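Local structure of glucose-resistance amylase regulator (Weissella paramesenteroides ATCC 33313, 4RK6) at the interface of chains A and B. The protein binds glucose in its sugar-binding domain and, as a LacI-family transcriptional regulator, probably represses transcription by binding regulatory DNA. Residues are numbered along the deposited sequence; one frame, centred on the assembly and turned at random. Chains: chain A/B, Glucose-resistance amylase regulator.

The interface of chains A and B. Residues chain A 172, 176, 199, 202, 206, 229; chain B 228-229, 232, 234.
B:Ile232, at the end of the short helix 229-232 of chain B, has 86 Å² of its surface buried by chain A, more than any other residue in this patch of the two-fold dimer interface. Its CG1 lies anti to the carbonyl carbon and CG2 anti to the backbone N, so from CB the two branches part toward different partners. CG2 crosses obliquely onto the side chain of A:Gln202, 3.4 Å from CG, where that chain bends at chi2. CG1 sits over one face of the A:Tyr172 ring, offset toward the rim, with CE1 3.8 Å away. The chain continues extended, which carries the tip CD1 to the selenomethionine A:Met199, 3.7 Å from its terminal methyl CE.

The backbone of B:Ile232 is read as well. Its carbonyl O accepts a hydrogen bond from A:Asn206 ND2 at 2.8 Å; the C=O...donor angle of 126°, in the carbonyl plane, places the N-H on a lone pair. The same ND2 donates to the phenol oxygen OH of A:Tyr172, almost exactly in the amide plane, so two bonds fix the rotation of this carboxamide. Over it the B:Arg234 guanidinium stacks with its plane 27° from that of the amide. Rather than bonding the phenol directly, NH2 of B:Arg234 reaches it through water 2, which lies in the planes of both groups, at their edges.

At the starts of the two short helices 229-232, A:Gln229 and B:Gln229 meet tip to tip, amides nearly coplanar. A:Gln229 NE2 donates to B:Gln229 OE1 at 3.1 Å and, almost straight (174° at H), to A:Gln202 OE1 at 3.0 Å. Water 3 links that A:Gln202 oxygen to B:Gln229 NE2, so this first-shell amide is tied to both chains.

Together, the apolar insertion of B:Ile232 and its polar rim join helices 172-182 and 198-210, and the start of helix 229-232, of one subunit to helix 229-232 and the following loop of the other, consistent with a dimerisation contact of the LacI-type regulatory domain.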
loop_
_atom_site.group_PDB
_atom_site.type_symbol
_atom_site.label_atom_id
_atom_site.label_comp_id
_atom_site.label_asym_id
_atom_site.label_seq_id
_atom_site.Cartn_x
_atom_site.Cartn_y
_atom_site.Cartn_z
ATOM N N TYR A 172 -3.730 -8.291 8.373
ATOM C CA TYR A 172 -2.640 -8.858 9.147
ATOM C C TYR A 172 -3.139 -9.412 10.489
ATOM O O TYR A 172 -2.769 -10.503 10.887
ATOM C CB TYR A 172 -1.607 -7.775 9.378
ATOM C CG TYR A 172 -0.496 -8.150 10.335
ATOM C CD1 TYR A 172 0.649 -8.788 9.880
ATOM C CD2 TYR A 172 -0.572 -7.817 11.688
ATOM C CE1 TYR A 172 1.682 -9.109 10.753
ATOM C CE2 TYR A 172 0.448 -8.148 12.571
ATOM C CZ TYR A 172 1.575 -8.793 12.099
ATOM O OH TYR A 172 2.593 -9.116 12.959
ATOM N N TYR A 176 -2.768 -13.073 12.263
ATOM C CA TYR A 176 -2.067 -13.199 13.531
ATOM C C TYR A 176 -2.956 -13.863 14.579
ATOM O O TYR A 176 -2.530 -14.793 15.294
ATOM C CB TYR A 176 -1.617 -11.828 14.027
ATOM C CG TYR A 176 -0.546 -11.923 15.090
ATOM C CD1 TYR A 176 -0.878 -12.157 16.422
ATOM C CD2 TYR A 176 0.804 -11.805 14.765
ATOM C CE1 TYR A 176 0.107 -12.263 17.394
ATOM C CE2 TYR A 176 1.793 -11.915 15.724
ATOM C CZ TYR A 176 1.440 -12.146 17.048
ATOM O OH TYR A 176 2.422 -12.277 18.007
HETATM N N MSE A 199 -1.270 -10.218 3.324
HETATM C CA MSE A 199 -1.041 -9.699 4.691
HETATM C C MSE A 199 -1.511 -10.716 5.715
HETATM O O MSE A 199 -0.933 -10.814 6.776
HETATM C CB MSE A 199 -1.720 -8.342 4.904
HETATM C CG MSE A 199 -0.817 -7.218 4.454
HETATM SE SE MSE A 199 0.650 -7.099 5.760
HETATM C CE MSE A 199 1.187 -5.338 5.067
ATOM N N GLN A 202 1.392 -12.880 6.155
ATOM C CA GLN A 202 2.403 -12.229 6.969
ATOM C C GLN A 202 2.047 -12.314 8.476
ATOM O O GLN A 202 2.931 -12.472 9.340
ATOM C CB GLN A 202 2.579 -10.795 6.517
ATOM C CG GLN A 202 3.593 -10.011 7.300
ATOM C CD GLN A 202 5.006 -10.463 7.024
ATOM O OE1 GLN A 202 5.614 -10.053 6.018
ATOM N NE2 GLN A 202 5.544 -11.304 7.903
ATOM N N ASN A 206 4.288 -14.141 11.484
ATOM C CA ASN A 206 4.704 -13.460 12.701
ATOM C C ASN A 206 4.145 -14.112 13.954
ATOM O O ASN A 206 4.841 -14.150 14.966
ATOM C CB ASN A 206 4.376 -11.961 12.652
ATOM C CG ASN A 206 5.372 -11.192 11.815
ATOM O OD1 ASN A 206 6.340 -11.759 11.331
ATOM N ND2 ASN A 206 5.154 -9.911 11.650
ATOM N N GLN A 229 4.421 -7.945 -0.421
ATOM C CA GLN A 229 4.579 -8.579 0.906
ATOM C C GLN A 229 5.062 -10.027 0.839
ATOM O O GLN A 229 5.810 -10.488 1.730
ATOM C CB GLN A 229 3.296 -8.465 1.728
ATOM C CG GLN A 229 3.517 -8.500 3.214
ATOM C CD GLN A 229 4.205 -7.231 3.729
ATOM O OE1 GLN A 229 3.966 -6.123 3.228
ATOM N NE2 GLN A 229 5.042 -7.387 4.719
ATOM N N GLN B 228 2.703 0.771 8.954
ATOM C CA GLN B 228 2.494 -0.614 9.390
ATOM C C GLN B 228 3.729 -1.505 9.287
ATOM O O GLN B 228 3.981 -2.341 10.175
ATOM C CB GLN B 228 1.356 -1.229 8.580
ATOM C CG GLN B 228 0.788 -2.508 9.161
ATOM C CD GLN B 228 -0.210 -3.172 8.227
ATOM O OE1 GLN B 228 -0.189 -2.961 7.014
ATOM N NE2 GLN B 228 -1.085 -3.982 8.789
ATOM N N GLN B 229 4.543 -1.317 8.239
ATOM C CA GLN B 229 5.683 -2.201 8.067
ATOM C C GLN B 229 6.647 -2.181 9.243
ATOM O O GLN B 229 7.317 -3.182 9.493
ATOM C CB GLN B 229 6.414 -1.926 6.748
ATOM C CG GLN B 229 7.508 -2.940 6.417
ATOM C CD GLN B 229 7.009 -4.365 6.204
ATOM O OE1 GLN B 229 5.972 -4.568 5.610
ATOM N NE2 GLN B 229 7.772 -5.356 6.676
ATOM N N ILE B 232 5.330 -4.808 11.582
ATOM C CA ILE B 232 5.372 -6.146 10.995
ATOM C C ILE B 232 6.798 -6.696 10.917
ATOM O O ILE B 232 7.015 -7.907 10.921
ATOM C CB ILE B 232 4.740 -6.090 9.591
ATOM C CG1 ILE B 232 3.247 -5.796 9.737
ATOM C CG2 ILE B 232 5.016 -7.360 8.796
ATOM C CD1 ILE B 232 2.637 -5.363 8.421
ATOM N N ARG B 234 10.485 -7.845 11.958
ATOM C CA ARG B 234 11.078 -8.531 13.088
ATOM C C ARG B 234 12.593 -8.450 12.917
ATOM O O ARG B 234 13.131 -9.016 11.947
ATOM C CB ARG B 234 10.590 -9.980 13.191
ATOM C CG ARG B 234 9.101 -10.120 13.484
ATOM C CD ARG B 234 8.785 -9.727 14.923
ATOM N NE ARG B 234 7.386 -9.929 15.287
ATOM C CZ ARG B 234 6.393 -9.078 15.026
ATOM N NH1 ARG B 234 6.604 -7.960 14.326
ATOM N NH2 ARG B 234 5.165 -9.363 15.417
HETATM O O HOH W 1 -3.518 -5.544 7.279
HETATM O O HOH W 2 2.667 -7.956 15.242
HETATM O O HOH W 3 7.869 -8.276 6.591
#